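PDB 5KTD: FdhC from Acinetobacter nosocomialis, which probably transfers a hydroxybutanoyl group from its coenzyme A thioester to a dTDP-linked amino sugar, as a GNAT-family acyltransferase. Local coordinates for residues A[14-19]-A[65-70]; A[25-30]-A[96-101]; A[90-95]-A[126-131]. One frame throughout, in Å; residues are numbered along the deposited sequence.

In the fold
From the N terminus, the edge strand 11-15 is closed first: interaction 1 pairs residues 14-19 with 65-70 and brackets helices 21-28 and 44-59. Interaction 2 opens inside that bracket, at residues 25-30, and closes beyond it at 96-101, so the two loops cross, and they meet where I68 packs on L99. Interaction 3 starts just upstream on the same strand 91-99, at residues 90-95, and closes at 126-131 after helix 107-122; it crosses interaction 2 and follows interaction 1 in series. Interactions 1 and 3 join strands of one sheet, interaction 2 packs helix 21-28 on it, and all three reach the dTDP-sugar.

Interaction 1: residues A[14-19]-A[65-70]; sequences RLVEEN and YFIIFR. With QUH ([[(2~{R},3~{S},5~{R})-5-[5-methyl-2,4-bis(oxidanylidene)pyrimidin-1-yl]-3-oxidanyl-oxolan-2-yl]methoxy-oxidanyl-phosphoryl] [(2~{R},3~{R},4~{S},5~{S},6~{R})-6-methyl-3,5-bis(oxidanyl)-4-[[(3~{R})-3-oxidanylbutanoyl]amino]oxan-2-yl] hydrogen phosphate), chain C.
R14 and V16 meet strand 65-70 with side chains of opposite character, an example of how an edge strand is fixed beyond its backbone ladder. The edge atom CE2 of F69 sits over one face of the R14 guanidinium, 3.5 Å from NE of R14, with the planes 57° apart; NH2 lies at the edge of the phenyl, while NH1 runs alongside CG1 of I67. The bend at chi2 (133°) brings the guanidinium beside I67 and F69, where NH1 also donates to O of L15; NH2 forms a salt bridge with D20. V16 brings CG2 over one face of the Y65 ring, 3.8 Å from the ring centroid, in a CH-pi contact, and the same methyl touches CD1 of I67. In the backbone, R14 and I67 form an antiparallel hydrogen-bonded pair, and N of V16 donates to O of Y65 at 2.8 Å. On the other side of the sheet, L15 places CD2 over the face of F66. The hydroxyl of Y65 donates to O15 of the thymine, 2.7 Å away, so the packed ring also serves the ligand pocket. Helix 44-59 covers L15 and V16, Y54 meets Y65 edge-to-face, and strand 75-86 continues the sheet beyond strand 64-70.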
# COMPACT_ATOMS: atom_id res chain seq x y z
N ARG A 14 0.39 -10.39 2.04
CA ARG A 14 0.81 -11.11 3.26
C ARG A 14 2.01 -10.45 3.89
O ARG A 14 2.80 -9.83 3.19
CB ARG A 14 1.07 -12.58 2.99
CG ARG A 14 2.26 -12.88 2.12
CD ARG A 14 3.10 -14.00 2.76
NE ARG A 14 4.24 -14.29 1.89
CZ ARG A 14 5.39 -13.63 1.87
NH1 ARG A 14 5.60 -12.61 2.69
NH2 ARG A 14 6.34 -13.97 0.98
N LEU A 15 2.12 -10.57 5.19
CA LEU A 15 3.18 -9.87 5.91
C LEU A 15 4.59 -10.27 5.44
O LEU A 15 4.87 -11.43 5.18
CB LEU A 15 3.01 -10.11 7.42
CG LEU A 15 1.83 -9.39 8.04
CD1 LEU A 15 1.51 -9.87 9.46
CD2 LEU A 15 2.06 -7.90 8.01
N VAL A 16 5.46 -9.27 5.31
CA VAL A 16 6.85 -9.48 4.96
C VAL A 16 7.58 -10.40 5.98
O VAL A 16 7.38 -10.28 7.19
CB VAL A 16 7.55 -8.09 4.84
CG1 VAL A 16 9.08 -8.18 4.80
CG2 VAL A 16 6.97 -7.37 3.60
N GLU A 17 8.38 -11.33 5.45
CA GLU A 17 9.30 -12.15 6.28
C GLU A 17 10.74 -11.87 5.86
O GLU A 17 10.97 -11.33 4.77
CB GLU A 17 9.01 -13.65 6.10
CG GLU A 17 7.62 -14.18 6.46
CD GLU A 17 7.19 -13.98 7.90
OE1 GLU A 17 5.96 -13.96 8.17
OE2 GLU A 17 8.04 -13.87 8.80
N GLU A 18 11.71 -12.31 6.65
CA GLU A 18 13.15 -12.16 6.28
C GLU A 18 13.53 -12.71 4.90
O GLU A 18 14.33 -12.09 4.15
CB GLU A 18 14.08 -12.76 7.33
CG GLU A 18 14.29 -11.81 8.49
CD GLU A 18 15.36 -12.28 9.45
OE1 GLU A 18 16.38 -12.82 8.96
OE2 GLU A 18 15.16 -12.07 10.67
N ASN A 19 12.91 -13.82 4.56
CA ASN A 19 13.09 -14.48 3.31
C ASN A 19 12.66 -13.66 2.10
O ASN A 19 13.05 -13.98 0.98
CB ASN A 19 12.36 -15.85 3.35
CG ASN A 19 12.62 -16.72 2.10
OD1 ASN A 19 11.82 -16.75 1.11
ND2 ASN A 19 13.75 -17.43 2.13
N TYR A 65 4.03 -4.40 7.08
CA TYR A 65 4.71 -4.36 5.81
C TYR A 65 4.29 -5.61 5.08
O TYR A 65 4.35 -6.70 5.66
CB TYR A 65 6.19 -4.37 6.08
CG TYR A 65 7.12 -4.08 4.93
CD1 TYR A 65 6.69 -3.54 3.74
CD2 TYR A 65 8.50 -4.30 5.08
CE1 TYR A 65 7.61 -3.23 2.72
CE2 TYR A 65 9.39 -4.04 4.05
CZ TYR A 65 8.93 -3.52 2.86
OH TYR A 65 9.82 -3.21 1.80
N PHE A 66 3.86 -5.47 3.83
CA PHE A 66 3.24 -6.58 3.07
C PHE A 66 3.92 -6.75 1.71
O PHE A 66 4.23 -5.77 1.05
CB PHE A 66 1.78 -6.29 2.77
CG PHE A 66 0.91 -6.18 4.01
CD1 PHE A 66 0.81 -4.99 4.70
CD2 PHE A 66 0.19 -7.25 4.45
CE1 PHE A 66 0.02 -4.90 5.87
CE2 PHE A 66 -0.60 -7.18 5.59
CZ PHE A 66 -0.70 -6.00 6.30
N ILE A 67 4.06 -8.02 1.31
CA ILE A 67 4.31 -8.39 -0.07
C ILE A 67 2.93 -8.45 -0.75
O ILE A 67 2.00 -8.96 -0.15
CB ILE A 67 4.96 -9.78 -0.24
CG1 ILE A 67 6.31 -9.84 0.48
CG2 ILE A 67 5.13 -10.12 -1.73
CD1 ILE A 67 7.28 -8.72 0.14
N ILE A 68 2.86 -7.89 -1.95
CA ILE A 68 1.69 -7.96 -2.82
C ILE A 68 1.89 -9.13 -3.77
O ILE A 68 2.92 -9.25 -4.39
CB ILE A 68 1.46 -6.69 -3.64
CG1 ILE A 68 1.39 -5.43 -2.74
CG2 ILE A 68 0.18 -6.87 -4.45
CD1 ILE A 68 1.46 -4.13 -3.50
N PHE A 69 0.87 -9.96 -3.92
CA PHE A 69 0.91 -11.16 -4.75
C PHE A 69 -0.19 -11.09 -5.80
O PHE A 69 -1.22 -10.55 -5.55
CB PHE A 69 0.70 -12.45 -3.94
CG PHE A 69 1.95 -12.94 -3.21
CD1 PHE A 69 2.81 -13.84 -3.82
CD2 PHE A 69 2.27 -12.48 -1.91
CE1 PHE A 69 3.96 -14.27 -3.17
CE2 PHE A 69 3.42 -12.94 -1.24
CZ PHE A 69 4.25 -13.82 -1.88
N ARG A 70 0.10 -11.71 -6.93
CA ARG A 70 -0.81 -11.95 -7.99
C ARG A 70 -1.49 -13.31 -7.71
O ARG A 70 -0.80 -14.34 -7.54
CB ARG A 70 0.06 -12.00 -9.20
CG ARG A 70 -0.63 -12.13 -10.46
CD ARG A 70 0.41 -12.15 -11.55
NE ARG A 70 -0.47 -12.43 -12.66
CZ ARG A 70 -0.65 -11.69 -13.74
NH1 ARG A 70 0.09 -10.61 -14.00
NH2 ARG A 70 -1.56 -12.10 -14.61
O1 QUH C . 4.73 5.25 -1.37
C1 QUH C . 4.42 6.34 -0.88
C2 QUH C . 3.01 6.81 -0.68
C3 QUH C . 2.04 6.05 -1.54
O2 QUH C . 1.89 6.69 -2.82
C4 QUH C . 0.64 6.02 -0.97
N1 QUH C . 5.36 7.25 -0.44
C5 QUH C . 6.78 6.91 -0.31
C6 QUH C . 7.65 8.08 -0.77
O3 QUH C . 7.31 8.39 -2.14
C7 QUH C . 9.11 7.64 -0.65
C8 QUH C . 10.10 8.69 -1.13
O4 QUH C . 9.41 7.30 0.72
C9 QUH C . 7.13 6.69 1.14
O5 QUH C . 6.32 5.73 1.77
C10 QUH C . 8.57 6.30 1.29
O6 QUH C . 8.75 5.03 0.70
P1 QUH C . 10.03 4.21 1.02
O7 QUH C . 11.27 4.64 0.22
O8 QUH C . 9.58 2.73 0.80
O9 QUH C . 10.36 4.08 2.58
P2 QUH C . 11.07 5.13 3.57
O10 QUH C . 10.26 5.43 4.74
O11 QUH C . 11.50 6.39 2.84
O12 QUH C . 12.30 4.29 4.09
C11 QUH C . 13.03 4.58 5.27
C12 QUH C . 14.43 4.04 5.01
C13 QUH C . 14.99 4.50 3.65
O13 QUH C . 16.42 4.69 3.77
C14 QUH C . 14.82 3.31 2.71
C15 QUH C . 14.96 2.15 3.68
O14 QUH C . 14.45 2.61 4.98
N2 QUH C . 14.23 0.94 3.37
C16 QUH C . 12.86 0.95 3.35
C17 QUH C . 12.13 -0.23 3.12
C18 QUH C . 10.62 -0.28 3.10
C19 QUH C . 12.91 -1.41 2.86
O15 QUH C . 12.33 -2.53 2.63
N3 QUH C . 14.24 -1.40 2.88
C20 QUH C . 14.89 -0.26 3.14
O16 QUH C . 16.20 -0.35 3.15

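Interaction 2: residues A[25-30]-A[96-101]; sequences CTLRNN and SWILNE. With QUH ([[(2~{R},3~{S},5~{R})-5-[5-methyl-2,4-bis(oxidanylidene)pyrimidin-1-yl]-3-oxidanyl-oxolan-2-yl]methoxy-oxidanyl-phosphoryl] [(2~{R},3~{R},4~{S},5~{S},6~{R})-6-methyl-3,5-bis(oxidanyl)-4-[[(3~{R})-3-oxidanylbutanoyl]amino]oxan-2-yl] hydrogen phosphate), chain C.
L27 and I98 run antiparallel to one another where helix 21-28 rests on strand 91-99, with CG of L27 3.7 Å from CG2 of I98. The leucine's CG stands anti to its own nitrogen (chi1 -170°), which puts CG, and with it the methyls, against the strand: CD2 reaches CB of I98, and CD1 also meets CB of N100. The next helical residue, R28, lies perpendicular to I98, its CG against CD1 of the isoleucine. Apolar packing thus sets the spacing, and a bound ligand supplies the polar link.

That link is the diphosphate of the dTDP-sugar. R28 bends at chi3 (68°), and its guanidinium meets the sugar-linked phosphate edge-on, with P1 in its plane: NH1 donates to O8 at 2.7 Å and NH2 to O7 at 2.9 Å, both nearly straight. One guanidinium face lies under the thymine, with C17 3.7 Å above the plane. From the strand, OG of S96 donates to O8 at 2.6 Å, so this oxygen receives bonds from both segments, and N of S96 reaches the sugar hydroxyl O5 at 3.0 Å.

A second shell positions these donors. NE of R28 is bonded to OG of S40 and NH2 also to O of S38, while R81 bonds to OG of S96. L33 packs against L27, I98 and N100, adding to the apolar layer.

Coenzyme A accepts one hydrogen bond from N of L99 and is hydrogen-bonded to O of W97, so a single strand serves both bound molecules. The paired arginine bonds and the serine hydroxyl probably help offset the negative charge of the phosphate as the nucleotide sugar is held.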
# COMPACT_ATOMS: atom_id res chain seq x y z
N CYS A 25 14.97 -6.41 -2.39
CA CYS A 25 16.17 -5.76 -2.90
C CYS A 25 16.06 -5.53 -4.39
O CYS A 25 16.37 -4.46 -4.87
CB CYS A 25 17.44 -6.59 -2.66
SG CYS A 25 18.04 -6.47 -0.98
N THR A 26 15.63 -6.55 -5.11
CA THR A 26 15.57 -6.48 -6.55
C THR A 26 14.52 -5.50 -7.04
O THR A 26 14.76 -4.75 -7.97
CB THR A 26 15.28 -7.88 -7.11
OG1 THR A 26 16.27 -8.79 -6.58
CG2 THR A 26 15.28 -7.88 -8.61
N LEU A 27 13.36 -5.53 -6.39
CA LEU A 27 12.32 -4.57 -6.64
C LEU A 27 12.77 -3.10 -6.46
O LEU A 27 12.65 -2.27 -7.38
CB LEU A 27 11.14 -4.86 -5.71
CG LEU A 27 9.88 -4.10 -6.02
CD1 LEU A 27 9.25 -4.50 -7.37
CD2 LEU A 27 8.93 -4.35 -4.83
N ARG A 28 13.36 -2.83 -5.29
CA ARG A 28 13.73 -1.47 -4.88
C ARG A 28 14.96 -0.97 -5.61
O ARG A 28 15.14 0.23 -5.70
CB ARG A 28 13.96 -1.40 -3.39
CG ARG A 28 12.67 -1.58 -2.59
CD ARG A 28 12.91 -1.34 -1.13
NE ARG A 28 13.22 0.07 -0.88
CZ ARG A 28 12.36 1.02 -0.52
NH1 ARG A 28 11.07 0.76 -0.32
NH2 ARG A 28 12.81 2.28 -0.39
N ASN A 29 15.74 -1.86 -6.22
CA ASN A 29 16.90 -1.46 -7.03
C ASN A 29 16.68 -1.55 -8.53
O ASN A 29 17.64 -1.44 -9.33
CB ASN A 29 18.10 -2.27 -6.61
CG ASN A 29 18.64 -1.81 -5.28
OD1 ASN A 29 19.28 -0.77 -5.22
ND2 ASN A 29 18.35 -2.51 -4.23
N ASN A 30 15.41 -1.72 -8.91
CA ASN A 30 14.98 -1.70 -10.28
C ASN A 30 14.88 -0.23 -10.65
O ASN A 30 14.07 0.51 -10.08
CB ASN A 30 13.65 -2.44 -10.40
CG ASN A 30 13.16 -2.56 -11.85
OD1 ASN A 30 13.52 -1.76 -12.71
ND2 ASN A 30 12.30 -3.52 -12.09
N SER A 96 5.83 2.96 0.68
CA SER A 96 6.66 1.86 0.18
C SER A 96 5.92 1.07 -0.92
O SER A 96 6.01 -0.15 -0.99
CB SER A 96 7.13 0.93 1.31
OG SER A 96 7.81 1.64 2.33
N TRP A 97 5.22 1.79 -1.78
CA TRP A 97 4.20 1.21 -2.64
C TRP A 97 4.79 1.04 -4.05
O TRP A 97 5.04 2.03 -4.76
CB TRP A 97 3.02 2.13 -2.68
CG TRP A 97 1.80 1.57 -3.37
CD1 TRP A 97 1.33 0.28 -3.34
CD2 TRP A 97 0.87 2.33 -4.11
NE1 TRP A 97 0.17 0.20 -4.08
CE2 TRP A 97 -0.15 1.45 -4.53
CE3 TRP A 97 0.79 3.70 -4.46
CZ2 TRP A 97 -1.22 1.86 -5.30
CZ3 TRP A 97 -0.28 4.13 -5.24
CH2 TRP A 97 -1.27 3.19 -5.66
N ILE A 98 5.03 -0.21 -4.41
CA ILE A 98 5.76 -0.56 -5.58
C ILE A 98 5.09 -1.79 -6.19
O ILE A 98 4.74 -2.73 -5.47
CB ILE A 98 7.23 -0.91 -5.33
CG1 ILE A 98 7.97 0.17 -4.51
CG2 ILE A 98 7.92 -1.02 -6.67
CD1 ILE A 98 9.25 -0.33 -3.83
N LEU A 99 4.88 -1.74 -7.50
CA LEU A 99 4.37 -2.89 -8.26
C LEU A 99 5.27 -3.10 -9.49
O LEU A 99 5.61 -2.13 -10.17
CB LEU A 99 2.95 -2.61 -8.70
CG LEU A 99 1.84 -2.63 -7.68
CD1 LEU A 99 0.54 -2.09 -8.27
CD2 LEU A 99 1.61 -4.04 -7.11
N ASN A 100 5.62 -4.33 -9.82
CA ASN A 100 6.56 -4.55 -10.95
C ASN A 100 5.80 -4.86 -12.22
O ASN A 100 4.56 -4.86 -12.20
CB ASN A 100 7.56 -5.67 -10.61
CG ASN A 100 6.89 -7.00 -10.33
OD1 ASN A 100 5.81 -7.30 -10.80
ND2 ASN A 100 7.54 -7.82 -9.51
N GLU A 101 6.52 -5.12 -13.32
CA GLU A 101 5.93 -5.45 -14.63
C GLU A 101 4.92 -6.60 -14.62
O GLU A 101 4.06 -6.62 -15.46
CB GLU A 101 7.05 -5.87 -15.61
CG GLU A 101 7.51 -4.83 -16.61
CD GLU A 101 8.55 -5.40 -17.58
OE1 GLU A 101 9.47 -6.14 -17.11
OE2 GLU A 101 8.47 -5.12 -18.80
O1 QUH C . 4.73 5.25 -1.37
C1 QUH C . 4.42 6.34 -0.88
C2 QUH C . 3.01 6.81 -0.68
C3 QUH C . 2.04 6.05 -1.54
O2 QUH C . 1.89 6.69 -2.82
C4 QUH C . 0.64 6.02 -0.97
N1 QUH C . 5.36 7.25 -0.44
C5 QUH C . 6.78 6.91 -0.31
C6 QUH C . 7.65 8.08 -0.77
O3 QUH C . 7.31 8.39 -2.14
C7 QUH C . 9.11 7.64 -0.65
C8 QUH C . 10.10 8.69 -1.13
O4 QUH C . 9.41 7.30 0.72
C9 QUH C . 7.13 6.69 1.14
O5 QUH C . 6.32 5.73 1.77
C10 QUH C . 8.57 6.30 1.29
O6 QUH C . 8.75 5.03 0.70
P1 QUH C . 10.03 4.21 1.02
O7 QUH C . 11.27 4.64 0.22
O8 QUH C . 9.58 2.73 0.80
O9 QUH C . 10.36 4.08 2.58
P2 QUH C . 11.07 5.13 3.57
O10 QUH C . 10.26 5.43 4.74
O11 QUH C . 11.50 6.39 2.84
O12 QUH C . 12.30 4.29 4.09
C11 QUH C . 13.03 4.58 5.27
C12 QUH C . 14.43 4.04 5.01
C13 QUH C . 14.99 4.50 3.65
O13 QUH C . 16.42 4.69 3.77
C14 QUH C . 14.82 3.31 2.71
C15 QUH C . 14.96 2.15 3.68
O14 QUH C . 14.45 2.61 4.98
N2 QUH C . 14.23 0.94 3.37
C16 QUH C . 12.86 0.95 3.35
C17 QUH C . 12.13 -0.23 3.12
C18 QUH C . 10.62 -0.28 3.10
C19 QUH C . 12.91 -1.41 2.86
O15 QUH C . 12.33 -2.53 2.63
N3 QUH C . 14.24 -1.40 2.88
C20 QUH C . 14.89 -0.26 3.14
O16 QUH C . 16.20 -0.35 3.15

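Interaction 3: residues A[90-95]-A[126-131]; sequences KSFCWG and EQSHFE. With QUH ([[(2~{R},3~{S},5~{R})-5-[5-methyl-2,4-bis(oxidanylidene)pyrimidin-1-yl]-3-oxidanyl-oxolan-2-yl]methoxy-oxidanyl-phosphoryl] [(2~{R},3~{R},4~{S},5~{S},6~{R})-6-methyl-3,5-bis(oxidanyl)-4-[[(3~{R})-3-oxidanylbutanoyl]amino]oxan-2-yl] hydrogen phosphate), chain C.
W94 and F130 run alongside each other in the same direction, with CD1 of F130 3.5 Å from NE1 of W94 and the planes of the phenyl and the five-membered ring inclined at 62°. Both take the first torsion that sets CG between the backbone nitrogen and carbonyl carbon (chi1 77° and 58°), bringing the two rings together beside the ligand. Here side-chain conformation turns a plain parallel pairing into a ligand surface: the methyl C4 of the hydroxybutanoyl group sits over the centre of the indole, 3.3 Å above its plane, and also touches F130.

F92 adopts the same kind of torsion, bringing its ring beneath S128, whose CB makes a CH-pi contact 3.9 Å from the ring centroid. The S128 hydroxyl lies above that ring and at the edge of the indole, 3.2 Å from CD1 of W94; its bond to O of F92 is weak. The residues of the other face are arranged around H129. S91 lays CB over the imidazole, while NE2 of H129 donates to OE1 of Q127 at 2.7 Å, a bond that helps fix the ring's rotation through the extended glutamine.

The ladder itself is parallel, with S91, F92 and C93 opposite Q127, S128 and H129. O of K90 receives both N of E126 and N of Q127, and N of H129 donates to O of F92.

This is the β-α-β unit in which helix 107-122 links strands 91-99 and 127-133, and its Y116 bonds NE1 of W94. Beyond the last bridge, C93 with H129, the ligand lies between the strands: O of E131 accepts N1 of its amide at 3.2 Å, and a water spans O of W94 and N of E131. An apolar seat for the acyl methyl beside a polar grip on its amide suggests that the site accommodates the acylated sugar, probably as the bound product.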
# COMPACT_ATOMS: atom_id res chain seq x y z
N LYS A 90 -6.46 9.50 15.37
CA LYS A 90 -5.68 8.31 15.09
C LYS A 90 -5.26 8.30 13.60
O LYS A 90 -6.12 8.22 12.71
CB LYS A 90 -6.47 7.05 15.42
CG LYS A 90 -6.56 6.69 16.89
CD LYS A 90 -6.74 5.18 17.09
CE LYS A 90 -5.42 4.44 17.05
NZ LYS A 90 -5.53 3.16 16.29
N SER A 91 -3.95 8.38 13.33
CA SER A 91 -3.46 8.46 11.95
C SER A 91 -2.39 7.49 11.66
O SER A 91 -1.56 7.12 12.53
CB SER A 91 -3.00 9.86 11.62
OG SER A 91 -1.88 10.19 12.38
N PHE A 92 -2.41 6.98 10.42
CA PHE A 92 -1.38 6.09 9.98
C PHE A 92 -0.82 6.62 8.67
O PHE A 92 -1.54 7.19 7.89
CB PHE A 92 -1.89 4.64 9.84
CG PHE A 92 -2.78 4.38 8.63
CD1 PHE A 92 -4.13 4.63 8.67
CD2 PHE A 92 -2.25 3.83 7.46
CE1 PHE A 92 -4.95 4.43 7.58
CE2 PHE A 92 -3.07 3.59 6.37
CZ PHE A 92 -4.44 3.86 6.45
N CYS A 93 0.47 6.43 8.46
CA CYS A 93 1.03 6.62 7.13
C CYS A 93 0.99 5.30 6.32
O CYS A 93 1.02 4.20 6.88
CB CYS A 93 2.47 7.20 7.20
SG CYS A 93 2.49 8.79 8.08
N TRP A 94 0.99 5.44 5.00
CA TRP A 94 1.30 4.34 4.13
C TRP A 94 2.15 4.76 2.93
O TRP A 94 2.29 5.94 2.63
CB TRP A 94 0.05 3.60 3.70
CG TRP A 94 -0.83 4.20 2.63
CD1 TRP A 94 -1.76 5.18 2.76
CD2 TRP A 94 -0.95 3.72 1.28
NE1 TRP A 94 -2.45 5.36 1.56
CE2 TRP A 94 -1.98 4.46 0.65
CE3 TRP A 94 -0.29 2.72 0.55
CZ2 TRP A 94 -2.35 4.26 -0.70
CZ3 TRP A 94 -0.64 2.53 -0.83
CH2 TRP A 94 -1.69 3.28 -1.41
N GLY A 95 2.73 3.75 2.32
CA GLY A 95 3.69 3.96 1.24
C GLY A 95 4.55 2.75 1.03
O GLY A 95 4.03 1.62 1.14
N GLU A 126 -8.41 6.65 12.23
CA GLU A 126 -9.34 7.65 11.71
C GLU A 126 -8.88 8.36 10.44
O GLU A 126 -9.69 8.81 9.66
CB GLU A 126 -9.68 8.66 12.81
CG GLU A 126 -10.51 8.04 13.96
CD GLU A 126 -11.85 7.44 13.52
OE1 GLU A 126 -12.12 6.22 13.74
OE2 GLU A 126 -12.65 8.18 12.91
N GLN A 127 -7.58 8.38 10.23
CA GLN A 127 -6.99 9.19 9.18
C GLN A 127 -5.70 8.56 8.61
O GLN A 127 -5.00 7.88 9.32
CB GLN A 127 -6.72 10.58 9.78
CG GLN A 127 -6.68 11.64 8.73
CD GLN A 127 -6.43 13.01 9.33
OE1 GLN A 127 -5.37 13.30 9.92
NE2 GLN A 127 -7.44 13.89 9.19
N SER A 128 -5.42 8.76 7.32
CA SER A 128 -4.25 8.21 6.68
C SER A 128 -3.44 9.36 6.15
O SER A 128 -4.01 10.29 5.71
CB SER A 128 -4.61 7.31 5.53
OG SER A 128 -3.42 6.69 5.08
N HIS A 129 -2.12 9.34 6.31
CA HIS A 129 -1.26 10.39 5.75
C HIS A 129 -0.25 9.77 4.80
O HIS A 129 0.22 8.70 5.04
CB HIS A 129 -0.47 11.16 6.83
CG HIS A 129 -1.33 11.86 7.87
ND1 HIS A 129 -0.78 12.30 9.06
CD2 HIS A 129 -2.65 12.16 7.93
CE1 HIS A 129 -1.73 12.88 9.78
NE2 HIS A 129 -2.87 12.82 9.12
N PHE A 130 0.06 10.46 3.71
CA PHE A 130 1.11 10.02 2.83
C PHE A 130 1.55 11.18 1.94
O PHE A 130 0.89 12.20 1.86
CB PHE A 130 0.66 8.81 1.96
CG PHE A 130 -0.53 9.09 1.12
CD1 PHE A 130 -1.81 8.84 1.60
CD2 PHE A 130 -0.38 9.63 -0.15
CE1 PHE A 130 -2.91 9.08 0.80
CE2 PHE A 130 -1.50 9.88 -0.95
CZ PHE A 130 -2.74 9.60 -0.48
N GLU A 131 2.65 10.97 1.26
CA GLU A 131 3.19 11.96 0.37
C GLU A 131 3.68 11.30 -0.89
O GLU A 131 3.91 10.10 -0.91
CB GLU A 131 4.34 12.72 1.05
CG GLU A 131 5.60 11.97 1.37
CD GLU A 131 5.68 11.47 2.78
OE1 GLU A 131 6.30 10.43 3.03
OE2 GLU A 131 5.16 12.11 3.66
O1 QUH C . 4.73 5.25 -1.37
C1 QUH C . 4.42 6.34 -0.88
C2 QUH C . 3.01 6.81 -0.68
C3 QUH C . 2.04 6.05 -1.54
O2 QUH C . 1.89 6.69 -2.82
C4 QUH C . 0.64 6.02 -0.97
N1 QUH C . 5.36 7.25 -0.44
C5 QUH C . 6.78 6.91 -0.31
C6 QUH C . 7.65 8.08 -0.77
O3 QUH C . 7.31 8.39 -2.14
C7 QUH C . 9.11 7.64 -0.65
C8 QUH C . 10.10 8.69 -1.13
O4 QUH C . 9.41 7.30 0.72
C9 QUH C . 7.13 6.69 1.14
O5 QUH C . 6.32 5.73 1.77
C10 QUH C . 8.57 6.30 1.29
O6 QUH C . 8.75 5.03 0.70
P1 QUH C . 10.03 4.21 1.02
O7 QUH C . 11.27 4.64 0.22
O8 QUH C . 9.58 2.73 0.80
O9 QUH C . 10.36 4.08 2.58
P2 QUH C . 11.07 5.13 3.57
O10 QUH C . 10.26 5.43 4.74
O11 QUH C . 11.50 6.39 2.84
O12 QUH C . 12.30 4.29 4.09
C11 QUH C . 13.03 4.58 5.27
C12 QUH C . 14.43 4.04 5.01
C13 QUH C . 14.99 4.50 3.65
O13 QUH C . 16.42 4.69 3.77
C14 QUH C . 14.82 3.31 2.71
C15 QUH C . 14.96 2.15 3.68
O14 QUH C . 14.45 2.61 4.98
N2 QUH C . 14.23 0.94 3.37
C16 QUH C . 12.86 0.95 3.35
C17 QUH C . 12.13 -0.23 3.12
C18 QUH C . 10.62 -0.28 3.10
C19 QUH C . 12.91 -1.41 2.86
O15 QUH C . 12.33 -2.53 2.63
N3 QUH C . 14.24 -1.40 2.88
C20 QUH C . 14.89 -0.26 3.14
O16 QUH C . 16.20 -0.35 3.15
O HOH W 1 4.23 8.51 2.22